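Local coordinates for Alr3699 protein (Nostoc sp., PDB 4XSR) that has the two-domain GT-B fold of a glycosyltransferase and holds uridine-5'-diphosphate-glucose in the cleft between its domains, at residues B[185-190]-B[275-280]; B[210-215]-B[281-286]; B[237-242]-B[267-272]. All coordinates share one frame; numbering follows the deposited sequence.

All three contacts lie in or beside the six-stranded parallel sheet of strands 207-211 to 329-331, and each reaches uridine-5'-diphosphate-glucose through at least one residue. Contact 2 is the most deeply buried: it joins the middle strands, 207-211 and 285-287, through an apolar cluster and one of the backbone bonds between them. Contact 3 adds the edge strand 267-271 to strand 235-240, with a ladder of backbone bonds into which a water is inserted near the ligand. Contact 1 lies at the surface, where a loop rests on helix 276-281 by van der Waals packing. That helix ties the set together: Met280 and Leu279 pack on Phe212 of contact 2, and Leu279 meets Leu270 of contact 3.

Contact 1: residues B[185-190]-B[275-280]; sequences NLYKTS and DIPQLM. With UPG (uridine-5'-diphosphate-glucose), chain J.
Beside the nucleotide pocket, the first turn of helix 276-281 turns Pro277 outward against Leu186 and Tyr187 of the loop that leads into helix 191-200. The pyrrolidine ring leans on the backbone of the loop, its CB 3.4 Å from Leu186 O, while Pro277 CG also lies 4.2 Å from Tyr187 CD2. Proline suits this place: the first turn of a helix needs no amide hydrogen from it, and its compact ring gives the loop a rigid apolar knob. The tyrosine ring reaches past it and is packed further by Glu302 and Leu305 of helix 298-305.

Two residues after Tyr187, Thr189's side chain crosses Gln278's at about a right angle. Its hydroxyl lies anti to its own carbonyl carbon (chi1 -56°), which brings Thr189 OG1 to 3.8 Å from Gln278 CA and 4.0 Å from Gln278 CG. OG1 is buried here without a polar partner in the model, so the hydroxyl acts as packing.

In the Rossmann-like half of a GT-B protein this short helix follows strand 267-271, and its two sides have different tasks. While Pro277 faces the loop, Ile276 turns to the ligand, with its CD1 3.5 Å from UPG N3 and its CG2 3.6 Å from UPG O2C; a branched aliphatic chain can serve both uracil and ribose. Within the helix, Met280 N bonds to Ile276 O at 2.8 Å. Asp275, just before it, makes no capping bond with its side chain, and its OD1 instead forms a salt bridge with Arg273 NE, in the residue whose carbonyl oxygen is hydrogen-bonded to UPG.

Contact 2: residues B[210-215]-B[281-286]; sequences GHFSRL and AACDLV. With UPG (uridine-5'-diphosphate-glucose), chain J.
Cys283 SG packs directly on the bare alpha carbon of Gly210, 3.5 Å from its CA; glycine, with no side chain, suits this close approach. This is the middle of a parallel Rossmann-like sheet, where strands 207-211 and 285-287 lie side by side and Gly210 pairs with Val286. Gly210 N donates to Leu285 O at 2.9 Å.

Phe212 continues the apolar patch. Cys283 SG comes to the edge of its ring, 81° off the ring normal and 3.9 Å from Phe212 CZ, a sulfur-aromatic contact, while Val286 CG1 touches Phe212 CD1 at 3.9 Å. The valine places this methyl by its first torsion, with CG1 anti to the backbone N (chi1 179°). A broad flat ring suits the spot, since helix 276-281 packs on it too, through Ile276, Leu279 and Met280.

Farther out, Asp284 OD2 ties the start of strand 285-287 down, pairing with Arg198 NH1 and Val208 N. At the other end, where strand 207-211 runs out toward the ligand, Phe212 O lies 3.1 Å from UPG C6. The extended Arg214 reaches the diphosphate, and its NH1 donates to UPG O1B at 2.8 Å.

Contact 3: residues B[237-242]-B[267-272]; sequences AILVGD and VKFLGF. With UPG (uridine-5'-diphosphate-glucose), chain J.
Leu239 reaches across to Val267 and Phe269 of the neighbouring strand. Its CB starts 4.0 Å from Phe269 CD2. Next along, Leu239 CG touches Val267 CG1 at 4.0 Å. At the tip the branches part: Leu239 CD1 meets the phenylalanine ring obliquely, 3.6 Å from Phe269 CE2, whereas its CD2 turns to His211 CB on the next strand inward. With CG anti to the carbonyl carbon (chi1 -53°), the leucine points the same way as Phe269, and helices 221-228 and 248-260 pack against this apolar face.

Strands 235-240 and 267-271, joined through helix 248-260, form a beta-alpha-beta unit at the edge of the Rossmann-like sheet. Their parallel ladder is regular at first: Lys268 N binds Ala237 O, and Leu239 bonds through its N to Lys268 O and through its O to Leu270 N. Toward the ligand it changes. A water donates to Leu239 O and Gly241 O and accepts from Gly271 N (2.9 Å), and Gly241 N donates a hydrogen bond to Gly271 O at 3.0 Å, coming from above the carbonyl plane. Both turning points have positive phi, 65° at Gly271 and 137° at Gly241, which glycine adopts readily.

Just beyond, Phe272 lays its ring over the uracil, nearly parallel to it, with CZ 3.3 Å from UPG N3. Val240 CG1 borders the same base, 3.4 Å from UPG O4.

Contact 1: residues B[185-190]-B[275-280]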
loop_
_atom_site.group_PDB
_atom_site.type_symbol
_atom_site.label_atom_id
_atom_site.label_comp_id
_atom_site.label_asym_id
_atom_site.label_seq_id
_atom_site.Cartn_x
_atom_site.Cartn_y
_atom_site.Cartn_z
ATOM N N ASN B 185 -1.833 -42.088 0.675
ATOM C CA ASN B 185 -0.882 -43.059 0.139
ATOM C C ASN B 185 0.591 -42.741 0.438
ATOM O O ASN B 185 1.426 -43.640 0.447
ATOM C CB ASN B 185 -1.132 -43.277 -1.370
ATOM C CG ASN B 185 -2.453 -44.026 -1.648
ATOM O OD1 ASN B 185 -3.175 -44.461 -0.725
ATOM N ND2 ASN B 185 -2.770 -44.180 -2.928
ATOM N N LEU B 186 0.902 -41.481 0.724
ATOM C CA LEU B 186 2.279 -41.070 0.941
ATOM C C LEU B 186 2.801 -41.508 2.289
ATOM O O LEU B 186 3.995 -41.373 2.543
ATOM C CB LEU B 186 2.429 -39.551 0.839
ATOM C CG LEU B 186 2.298 -38.876 -0.529
ATOM C CD1 LEU B 186 2.272 -37.353 -0.359
ATOM C CD2 LEU B 186 3.421 -39.295 -1.470
ATOM N N TYR B 187 1.945 -42.042 3.154
ATOM C CA TYR B 187 2.378 -42.332 4.534
ATOM C C TYR B 187 2.690 -43.816 4.814
ATOM O O TYR B 187 2.802 -44.209 5.961
ATOM C CB TYR B 187 1.402 -41.677 5.538
ATOM C CG TYR B 187 1.339 -40.180 5.302
ATOM C CD1 TYR B 187 0.588 -39.653 4.258
ATOM C CD2 TYR B 187 2.083 -39.312 6.071
ATOM C CE1 TYR B 187 0.569 -38.290 3.999
ATOM C CE2 TYR B 187 2.097 -37.957 5.821
ATOM C CZ TYR B 187 1.330 -37.444 4.784
ATOM O OH TYR B 187 1.331 -36.090 4.534
ATOM N N LYS B 188 2.916 -44.602 3.756
ATOM C CA LYS B 188 3.365 -46.007 3.858
ATOM C C LYS B 188 4.869 -46.105 3.728
ATOM O O LYS B 188 5.423 -45.625 2.739
ATOM C CB LYS B 188 2.770 -46.853 2.723
ATOM C CG LYS B 188 1.250 -46.977 2.741
ATOM C CD LYS B 188 0.688 -47.235 1.346
ATOM C CE LYS B 188 -0.837 -47.248 1.341
ATOM N NZ LYS B 188 -1.377 -47.151 -0.048
ATOM N N THR B 189 5.514 -46.756 4.697
ATOM C CA THR B 189 6.962 -47.037 4.654
ATOM C C THR B 189 7.304 -48.512 5.047
ATOM O O THR B 189 6.933 -48.958 6.151
ATOM C CB THR B 189 7.722 -46.071 5.609
ATOM O OG1 THR B 189 7.425 -44.715 5.267
ATOM C CG2 THR B 189 9.222 -46.260 5.503
ATOM N N SER B 190 8.048 -49.225 4.185
ATOM C CA SER B 190 8.530 -50.610 4.467
ATOM C C SER B 190 9.185 -50.719 5.819
ATOM O O SER B 190 9.888 -49.807 6.224
ATOM C CB SER B 190 9.594 -51.056 3.478
ATOM O OG SER B 190 9.106 -51.025 2.161
ATOM N N ASP B 275 11.758 -36.059 3.548
ATOM C CA ASP B 275 11.331 -37.479 3.750
ATOM C C ASP B 275 10.632 -37.654 5.104
ATOM O O ASP B 275 11.026 -38.472 5.932
ATOM C CB ASP B 275 12.543 -38.438 3.603
ATOM C CG ASP B 275 13.648 -38.127 4.593
ATOM O OD1 ASP B 275 13.794 -36.942 4.958
ATOM O OD2 ASP B 275 14.345 -39.058 5.064
ATOM N N ILE B 276 9.572 -36.879 5.308
ATOM C CA ILE B 276 8.876 -36.826 6.595
ATOM C C ILE B 276 8.103 -38.105 6.979
ATOM O O ILE B 276 8.168 -38.527 8.132
ATOM C CB ILE B 276 7.925 -35.621 6.674
ATOM C CG1 ILE B 276 8.698 -34.295 6.459
ATOM C CG2 ILE B 276 7.245 -35.573 8.037
ATOM C CD1 ILE B 276 9.938 -34.127 7.328
ATOM N N PRO B 277 7.339 -38.687 6.048
ATOM C CA PRO B 277 6.678 -39.955 6.366
ATOM C C PRO B 277 7.697 -40.984 6.871
ATOM O O PRO B 277 7.471 -41.626 7.922
ATOM C CB PRO B 277 6.061 -40.378 5.025
ATOM C CG PRO B 277 5.880 -39.097 4.257
ATOM C CD PRO B 277 7.026 -38.225 4.678
ATOM N N GLN B 278 8.852 -41.059 6.194
ATOM C CA GLN B 278 9.873 -42.105 6.467
ATOM C C GLN B 278 10.468 -41.854 7.811
ATOM O O GLN B 278 10.570 -42.773 8.642
ATOM C CB GLN B 278 10.968 -42.127 5.401
ATOM C CG GLN B 278 10.453 -42.418 3.990
ATOM C CD GLN B 278 9.606 -41.289 3.391
ATOM O OE1 GLN B 278 9.720 -40.119 3.775
ATOM N NE2 GLN B 278 8.729 -41.642 2.471
ATOM N N LEU B 279 10.816 -40.592 8.057
ATOM C CA LEU B 279 11.370 -40.183 9.355
ATOM C C LEU B 279 10.410 -40.377 10.495
ATOM O O LEU B 279 10.797 -40.645 11.660
ATOM C CB LEU B 279 11.787 -38.710 9.295
ATOM C CG LEU B 279 13.085 -38.469 8.503
ATOM C CD1 LEU B 279 13.327 -37.001 8.226
ATOM C CD2 LEU B 279 14.282 -39.035 9.260
ATOM N N MET B 280 9.131 -40.189 10.192
ATOM C CA MET B 280 8.116 -40.375 11.221
ATOM C C MET B 280 8.024 -41.861 11.539
ATOM O O MET B 280 7.998 -42.244 12.694
ATOM C CB MET B 280 6.780 -39.781 10.788
ATOM C CG MET B 280 6.715 -38.279 11.050
ATOM S SD MET B 280 5.123 -37.501 10.668
ATOM C CE MET B 280 5.279 -36.071 11.727
HETATM N N1 UPG J . 8.057 -30.247 7.407
HETATM C C2 UPG J . 8.929 -30.610 6.371
HETATM N N3 UPG J . 10.228 -30.683 6.629
HETATM C C4 UPG J . 10.723 -30.434 7.839
HETATM C C5 UPG J . 9.867 -30.096 8.894
HETATM C C6 UPG J . 8.519 -29.995 8.639
HETATM O O2 UPG J . 8.520 -30.854 5.200
HETATM O O4 UPG J . 11.969 -30.518 8.027
HETATM C C1C UPG J . 6.624 -30.140 7.162
HETATM C C2C UPG J . 5.783 -31.052 8.047
HETATM O O2C UPG J . 5.707 -32.374 7.472
HETATM C C3C UPG J . 4.478 -30.258 8.060
HETATM C C4C UPG J . 4.903 -28.777 7.967
HETATM O O4C UPG J . 6.241 -28.805 7.509
HETATM O O3C UPG J . 3.723 -30.612 6.900
HETATM C C5C UPG J . 4.876 -27.977 9.276
HETATM O O5C UPG J . 3.488 -27.819 9.568
HETATM P PA UPG J . 2.929 -26.904 10.739
HETATM O O1A UPG J . 1.486 -27.265 10.892
HETATM O O2A UPG J . 3.861 -26.815 11.895
HETATM O O3A UPG J . 2.910 -25.507 9.852
HETATM P PB UPG J . 3.174 -23.966 10.317
HETATM O O1B UPG J . 4.435 -23.621 9.615
HETATM O O2B UPG J . 3.164 -23.726 11.776
HETATM O O3B UPG J . 1.944 -23.332 9.470
HETATM C "C1'" UPG J . 0.671 -22.755 9.820
HETATM C "C2'" UPG J . 0.117 -22.990 11.207
HETATM C "C3'" UPG J . -0.128 -24.492 11.501
HETATM C "C4'" UPG J . -1.058 -25.075 10.430
HETATM C "C5'" UPG J . -0.553 -24.659 9.059
HETATM C "C6'" UPG J . -1.418 -25.107 7.922
HETATM O "O2'" UPG J . 0.903 -22.287 12.170
HETATM O "O3'" UPG J . -0.735 -24.611 12.801
HETATM O "O4'" UPG J . -1.097 -26.510 10.448
HETATM O "O5'" UPG J . -0.375 -23.251 8.955
HETATM O "O6'" UPG J . -2.764 -24.739 8.134
#

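Contact 2: residues B[210-215]-B[281-286]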
loop_
_atom_site.group_PDB
_atom_site.type_symbol
_atom_site.label_atom_id
_atom_site.label_comp_id
_atom_site.label_asym_id
_atom_site.label_seq_id
_atom_site.Cartn_x
_atom_site.Cartn_y
_atom_site.Cartn_z
ATOM N N GLY B 210 10.588 -37.946 17.744
ATOM C CA GLY B 210 10.760 -37.003 16.642
ATOM C C GLY B 210 9.907 -35.748 16.803
ATOM O O GLY B 210 8.735 -35.829 17.167
ATOM N N HIS B 211 10.513 -34.602 16.508
ATOM C CA HIS B 211 9.873 -33.281 16.499
ATOM C C HIS B 211 10.028 -32.759 15.074
ATOM O O HIS B 211 11.123 -32.836 14.514
ATOM C CB HIS B 211 10.631 -32.401 17.466
ATOM C CG HIS B 211 9.876 -31.216 17.948
ATOM N ND1 HIS B 211 9.539 -30.160 17.126
ATOM C CD2 HIS B 211 9.437 -30.888 19.184
ATOM C CE1 HIS B 211 8.910 -29.238 17.834
ATOM N NE2 HIS B 211 8.819 -29.659 19.084
ATOM N N PHE B 212 8.938 -32.291 14.459
ATOM C CA PHE B 212 8.953 -31.936 13.061
ATOM C C PHE B 212 8.480 -30.506 12.805
ATOM O O PHE B 212 8.103 -30.143 11.699
ATOM C CB PHE B 212 8.164 -32.949 12.248
ATOM C CG PHE B 212 8.734 -34.366 12.319
ATOM C CD1 PHE B 212 8.503 -35.183 13.435
ATOM C CD2 PHE B 212 9.465 -34.886 11.270
ATOM C CE1 PHE B 212 9.021 -36.466 13.501
ATOM C CE2 PHE B 212 9.976 -36.173 11.331
ATOM C CZ PHE B 212 9.762 -36.965 12.446
ATOM N N SER B 213 8.579 -29.658 13.805
ATOM C CA SER B 213 8.211 -28.264 13.636
ATOM C C SER B 213 9.427 -27.439 13.175
ATOM O O SER B 213 10.590 -27.743 13.521
ATOM C CB SER B 213 7.683 -27.680 14.961
ATOM O OG SER B 213 6.522 -28.359 15.440
ATOM N N ARG B 214 9.150 -26.366 12.438
ATOM C CA ARG B 214 10.178 -25.390 12.152
ATOM C C ARG B 214 10.747 -24.884 13.465
ATOM O O ARG B 214 10.110 -24.993 14.515
ATOM C CB ARG B 214 9.621 -24.235 11.324
ATOM C CG ARG B 214 8.767 -23.244 12.111
ATOM C CD ARG B 214 7.884 -22.384 11.195
ATOM N NE ARG B 214 7.358 -21.177 11.879
ATOM C CZ ARG B 214 6.139 -20.669 11.687
ATOM N NH1 ARG B 214 5.286 -21.229 10.841
ATOM N NH2 ARG B 214 5.763 -19.589 12.342
ATOM N N LEU B 215 11.951 -24.330 13.402
ATOM C CA LEU B 215 12.621 -23.833 14.593
ATOM C C LEU B 215 12.210 -22.391 14.883
ATOM O O LEU B 215 12.723 -21.458 14.285
ATOM C CB LEU B 215 14.128 -23.973 14.426
ATOM C CG LEU B 215 14.596 -25.357 13.945
ATOM C CD1 LEU B 215 16.094 -25.360 13.705
ATOM C CD2 LEU B 215 14.232 -26.468 14.926
ATOM N N ALA B 281 8.023 -42.688 10.503
ATOM C CA ALA B 281 8.081 -44.144 10.677
ATOM C C ALA B 281 9.249 -44.603 11.551
ATOM O O ALA B 281 9.109 -45.528 12.349
ATOM C CB ALA B 281 8.152 -44.818 9.328
ATOM N N ALA B 282 10.382 -43.917 11.436
ATOM C CA ALA B 282 11.584 -44.280 12.161
ATOM C C ALA B 282 11.588 -43.809 13.588
ATOM O O ALA B 282 12.484 -44.167 14.365
ATOM C CB ALA B 282 12.800 -43.727 11.454
ATOM N N CYS B 283 10.626 -42.994 13.961
ATOM C CA CYS B 283 10.495 -42.633 15.369
ATOM C C CYS B 283 9.638 -43.644 16.119
ATOM O O CYS B 283 8.950 -44.482 15.524
ATOM C CB CYS B 283 9.841 -41.255 15.505
ATOM S SG CYS B 283 10.794 -39.933 14.738
ATOM N N ASP B 284 9.642 -43.518 17.431
ATOM C CA ASP B 284 8.752 -44.293 18.248
ATOM C C ASP B 284 7.603 -43.429 18.758
ATOM O O ASP B 284 6.491 -43.924 18.918
ATOM C CB ASP B 284 9.578 -44.938 19.357
ATOM C CG ASP B 284 10.590 -45.909 18.780
ATOM O OD1 ASP B 284 10.146 -46.899 18.145
ATOM O OD2 ASP B 284 11.805 -45.618 18.858
ATOM N N LEU B 285 7.877 -42.140 18.961
ATOM C CA LEU B 285 6.893 -41.152 19.350
ATOM C C LEU B 285 7.115 -39.817 18.600
ATOM O O LEU B 285 8.211 -39.279 18.626
ATOM C CB LEU B 285 7.046 -40.901 20.842
ATOM C CG LEU B 285 6.134 -39.838 21.449
ATOM C CD1 LEU B 285 4.689 -40.298 21.416
ATOM C CD2 LEU B 285 6.552 -39.540 22.879
ATOM N N VAL B 286 6.082 -39.271 17.957
ATOM C CA VAL B 286 6.154 -37.904 17.440
ATOM C C VAL B 286 5.673 -36.886 18.485
ATOM O O VAL B 286 4.612 -37.054 19.084
ATOM C CB VAL B 286 5.378 -37.762 16.137
ATOM C CG1 VAL B 286 5.440 -36.326 15.633
ATOM C CG2 VAL B 286 5.928 -38.716 15.092
HETATM N N1 UPG J . 8.057 -30.247 7.407
HETATM C C2 UPG J . 8.929 -30.610 6.371
HETATM N N3 UPG J . 10.228 -30.683 6.629
HETATM C C4 UPG J . 10.723 -30.434 7.839
HETATM C C5 UPG J . 9.867 -30.096 8.894
HETATM C C6 UPG J . 8.519 -29.995 8.639
HETATM O O2 UPG J . 8.520 -30.854 5.200
HETATM O O4 UPG J . 11.969 -30.518 8.027
HETATM C C1C UPG J . 6.624 -30.140 7.162
HETATM C C2C UPG J . 5.783 -31.052 8.047
HETATM O O2C UPG J . 5.707 -32.374 7.472
HETATM C C3C UPG J . 4.478 -30.258 8.060
HETATM C C4C UPG J . 4.903 -28.777 7.967
HETATM O O4C UPG J . 6.241 -28.805 7.509
HETATM O O3C UPG J . 3.723 -30.612 6.900
HETATM C C5C UPG J . 4.876 -27.977 9.276
HETATM O O5C UPG J . 3.488 -27.819 9.568
HETATM P PA UPG J . 2.929 -26.904 10.739
HETATM O O1A UPG J . 1.486 -27.265 10.892
HETATM O O2A UPG J . 3.861 -26.815 11.895
HETATM O O3A UPG J . 2.910 -25.507 9.852
HETATM P PB UPG J . 3.174 -23.966 10.317
HETATM O O1B UPG J . 4.435 -23.621 9.615
HETATM O O2B UPG J . 3.164 -23.726 11.776
HETATM O O3B UPG J . 1.944 -23.332 9.470
HETATM C "C1'" UPG J . 0.671 -22.755 9.820
HETATM C "C2'" UPG J . 0.117 -22.990 11.207
HETATM C "C3'" UPG J . -0.128 -24.492 11.501
HETATM C "C4'" UPG J . -1.058 -25.075 10.430
HETATM C "C5'" UPG J . -0.553 -24.659 9.059
HETATM C "C6'" UPG J . -1.418 -25.107 7.922
HETATM O "O2'" UPG J . 0.903 -22.287 12.170
HETATM O "O3'" UPG J . -0.735 -24.611 12.801
HETATM O "O4'" UPG J . -1.097 -26.510 10.448
HETATM O "O5'" UPG J . -0.375 -23.251 8.955
HETATM O "O6'" UPG J . -2.764 -24.739 8.134
#

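Contact 3: residues B[237-242]-B[267-272]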
loop_
_atom_site.group_PDB
_atom_site.type_symbol
_atom_site.label_atom_id
_atom_site.label_comp_id
_atom_site.label_asym_id
_atom_site.label_seq_id
_atom_site.Cartn_x
_atom_site.Cartn_y
_atom_site.Cartn_z
ATOM N N ALA B 237 16.200 -37.722 20.744
ATOM C CA ALA B 237 15.323 -36.875 19.943
ATOM C C ALA B 237 15.934 -36.577 18.603
ATOM O O ALA B 237 17.112 -36.288 18.507
ATOM C CB ALA B 237 15.044 -35.579 20.676
ATOM N N ILE B 238 15.136 -36.657 17.556
ATOM C CA ILE B 238 15.501 -35.976 16.330
ATOM C C ILE B 238 14.617 -34.734 16.111
ATOM O O ILE B 238 13.384 -34.820 16.086
ATOM C CB ILE B 238 15.493 -36.905 15.122
ATOM C CG1 ILE B 238 14.115 -37.500 14.888
ATOM C CG2 ILE B 238 16.496 -38.031 15.349
ATOM C CD1 ILE B 238 13.951 -38.098 13.509
ATOM N N LEU B 239 15.277 -33.583 15.993
ATOM C CA LEU B 239 14.655 -32.307 15.628
ATOM C C LEU B 239 14.806 -32.083 14.146
ATOM O O LEU B 239 15.920 -31.854 13.659
ATOM C CB LEU B 239 15.324 -31.173 16.378
ATOM C CG LEU B 239 15.391 -31.368 17.891
ATOM C CD1 LEU B 239 15.758 -30.072 18.593
ATOM C CD2 LEU B 239 14.071 -31.895 18.417
ATOM N N VAL B 240 13.683 -32.182 13.440
ATOM C CA VAL B 240 13.621 -32.050 12.005
ATOM C C VAL B 240 12.924 -30.730 11.692
ATOM O O VAL B 240 11.836 -30.463 12.211
ATOM C CB VAL B 240 12.833 -33.201 11.365
ATOM C CG1 VAL B 240 12.931 -33.165 9.849
ATOM C CG2 VAL B 240 13.330 -34.551 11.879
ATOM N N GLY B 241 13.555 -29.935 10.827
ATOM C CA GLY B 241 13.138 -28.563 10.535
ATOM C C GLY B 241 14.301 -27.593 10.456
ATOM O O GLY B 241 15.458 -27.952 10.701
ATOM N N ASP B 242 13.990 -26.344 10.139
ATOM C CA ASP B 242 14.995 -25.277 10.050
ATOM C C ASP B 242 14.406 -24.005 10.593
ATOM O O ASP B 242 13.187 -23.874 10.646
ATOM C CB ASP B 242 15.364 -25.058 8.576
ATOM C CG ASP B 242 16.762 -24.479 8.382
ATOM O OD1 ASP B 242 17.410 -24.058 9.379
ATOM O OD2 ASP B 242 17.191 -24.459 7.200
ATOM N N VAL B 267 20.415 -35.678 21.267
ATOM C CA VAL B 267 19.621 -34.838 20.353
ATOM C C VAL B 267 20.352 -34.672 19.032
ATOM O O VAL B 267 21.520 -34.331 19.031
ATOM C CB VAL B 267 19.390 -33.430 20.936
ATOM C CG1 VAL B 267 18.536 -32.582 19.989
ATOM C CG2 VAL B 267 18.757 -33.527 22.315
ATOM N N LYS B 268 19.666 -34.899 17.923
ATOM C CA LYS B 268 20.216 -34.629 16.595
ATOM C C LYS B 268 19.300 -33.709 15.776
ATOM O O LYS B 268 18.084 -33.919 15.726
ATOM C CB LYS B 268 20.428 -35.940 15.828
ATOM C CG LYS B 268 21.236 -36.943 16.628
ATOM C CD LYS B 268 21.605 -38.205 15.860
ATOM C CE LYS B 268 22.550 -39.041 16.721
ATOM N NZ LYS B 268 22.630 -40.453 16.265
ATOM N N PHE B 269 19.888 -32.714 15.123
ATOM C CA PHE B 269 19.182 -31.868 14.185
ATOM C C PHE B 269 19.452 -32.377 12.803
ATOM O O PHE B 269 20.601 -32.566 12.469
ATOM C CB PHE B 269 19.713 -30.448 14.218
ATOM C CG PHE B 269 19.477 -29.729 15.508
ATOM C CD1 PHE B 269 20.314 -29.926 16.583
ATOM C CD2 PHE B 269 18.442 -28.806 15.616
ATOM C CE1 PHE B 269 20.137 -29.224 17.762
ATOM C CE2 PHE B 269 18.242 -28.110 16.791
ATOM C CZ PHE B 269 19.093 -28.316 17.870
ATOM N N LEU B 270 18.420 -32.522 11.979
ATOM C CA LEU B 270 18.610 -32.895 10.587
ATOM C C LEU B 270 18.371 -31.777 9.572
ATOM O O LEU B 270 18.446 -32.010 8.363
ATOM C CB LEU B 270 17.636 -34.016 10.235
ATOM C CG LEU B 270 17.683 -35.257 11.098
ATOM C CD1 LEU B 270 16.801 -36.349 10.511
ATOM C CD2 LEU B 270 19.118 -35.721 11.239
ATOM N N GLY B 271 18.005 -30.592 10.034
ATOM C CA GLY B 271 17.589 -29.544 9.115
ATOM C C GLY B 271 16.304 -29.863 8.366
ATOM O O GLY B 271 15.569 -30.772 8.721
ATOM N N PHE B 272 16.033 -29.115 7.311
ATOM C CA PHE B 272 14.793 -29.264 6.629
ATOM C C PHE B 272 14.842 -30.481 5.764
ATOM O O PHE B 272 15.651 -30.556 4.877
ATOM C CB PHE B 272 14.439 -28.033 5.789
ATOM C CG PHE B 272 12.962 -27.941 5.475
ATOM C CD1 PHE B 272 12.080 -27.339 6.376
ATOM C CD2 PHE B 272 12.453 -28.503 4.327
ATOM C CE1 PHE B 272 10.723 -27.290 6.114
ATOM C CE2 PHE B 272 11.100 -28.436 4.038
ATOM C CZ PHE B 272 10.229 -27.839 4.933
HETATM N N1 UPG J . 8.057 -30.247 7.407
HETATM C C2 UPG J . 8.929 -30.610 6.371
HETATM N N3 UPG J . 10.228 -30.683 6.629
HETATM C C4 UPG J . 10.723 -30.434 7.839
HETATM C C5 UPG J . 9.867 -30.096 8.894
HETATM C C6 UPG J . 8.519 -29.995 8.639
HETATM O O2 UPG J . 8.520 -30.854 5.200
HETATM O O4 UPG J . 11.969 -30.518 8.027
HETATM C C1C UPG J . 6.624 -30.140 7.162
HETATM C C2C UPG J . 5.783 -31.052 8.047
HETATM O O2C UPG J . 5.707 -32.374 7.472
HETATM C C3C UPG J . 4.478 -30.258 8.060
HETATM C C4C UPG J . 4.903 -28.777 7.967
HETATM O O4C UPG J . 6.241 -28.805 7.509
HETATM O O3C UPG J . 3.723 -30.612 6.900
HETATM C C5C UPG J . 4.876 -27.977 9.276
HETATM O O5C UPG J . 3.488 -27.819 9.568
HETATM P PA UPG J . 2.929 -26.904 10.739
HETATM O O1A UPG J . 1.486 -27.265 10.892
HETATM O O2A UPG J . 3.861 -26.815 11.895
HETATM O O3A UPG J . 2.910 -25.507 9.852
HETATM P PB UPG J . 3.174 -23.966 10.317
HETATM O O1B UPG J . 4.435 -23.621 9.615
HETATM O O2B UPG J . 3.164 -23.726 11.776
HETATM O O3B UPG J . 1.944 -23.332 9.470
HETATM C "C1'" UPG J . 0.671 -22.755 9.820
HETATM C "C2'" UPG J . 0.117 -22.990 11.207
HETATM C "C3'" UPG J . -0.128 -24.492 11.501
HETATM C "C4'" UPG J . -1.058 -25.075 10.430
HETATM C "C5'" UPG J . -0.553 -24.659 9.059
HETATM C "C6'" UPG J . -1.418 -25.107 7.922
HETATM O "O2'" UPG J . 0.903 -22.287 12.170
HETATM O "O3'" UPG J . -0.735 -24.611 12.801
HETATM O "O4'" UPG J . -1.097 -26.510 10.448
HETATM O "O5'" UPG J . -0.375 -23.251 8.955
HETATM O "O6'" UPG J . -2.764 -24.739 8.134
HETATM O O HOH W 1 16.851 -29.548 12.427
HETATM O O HOH W 2 18.008 -27.449 6.169
#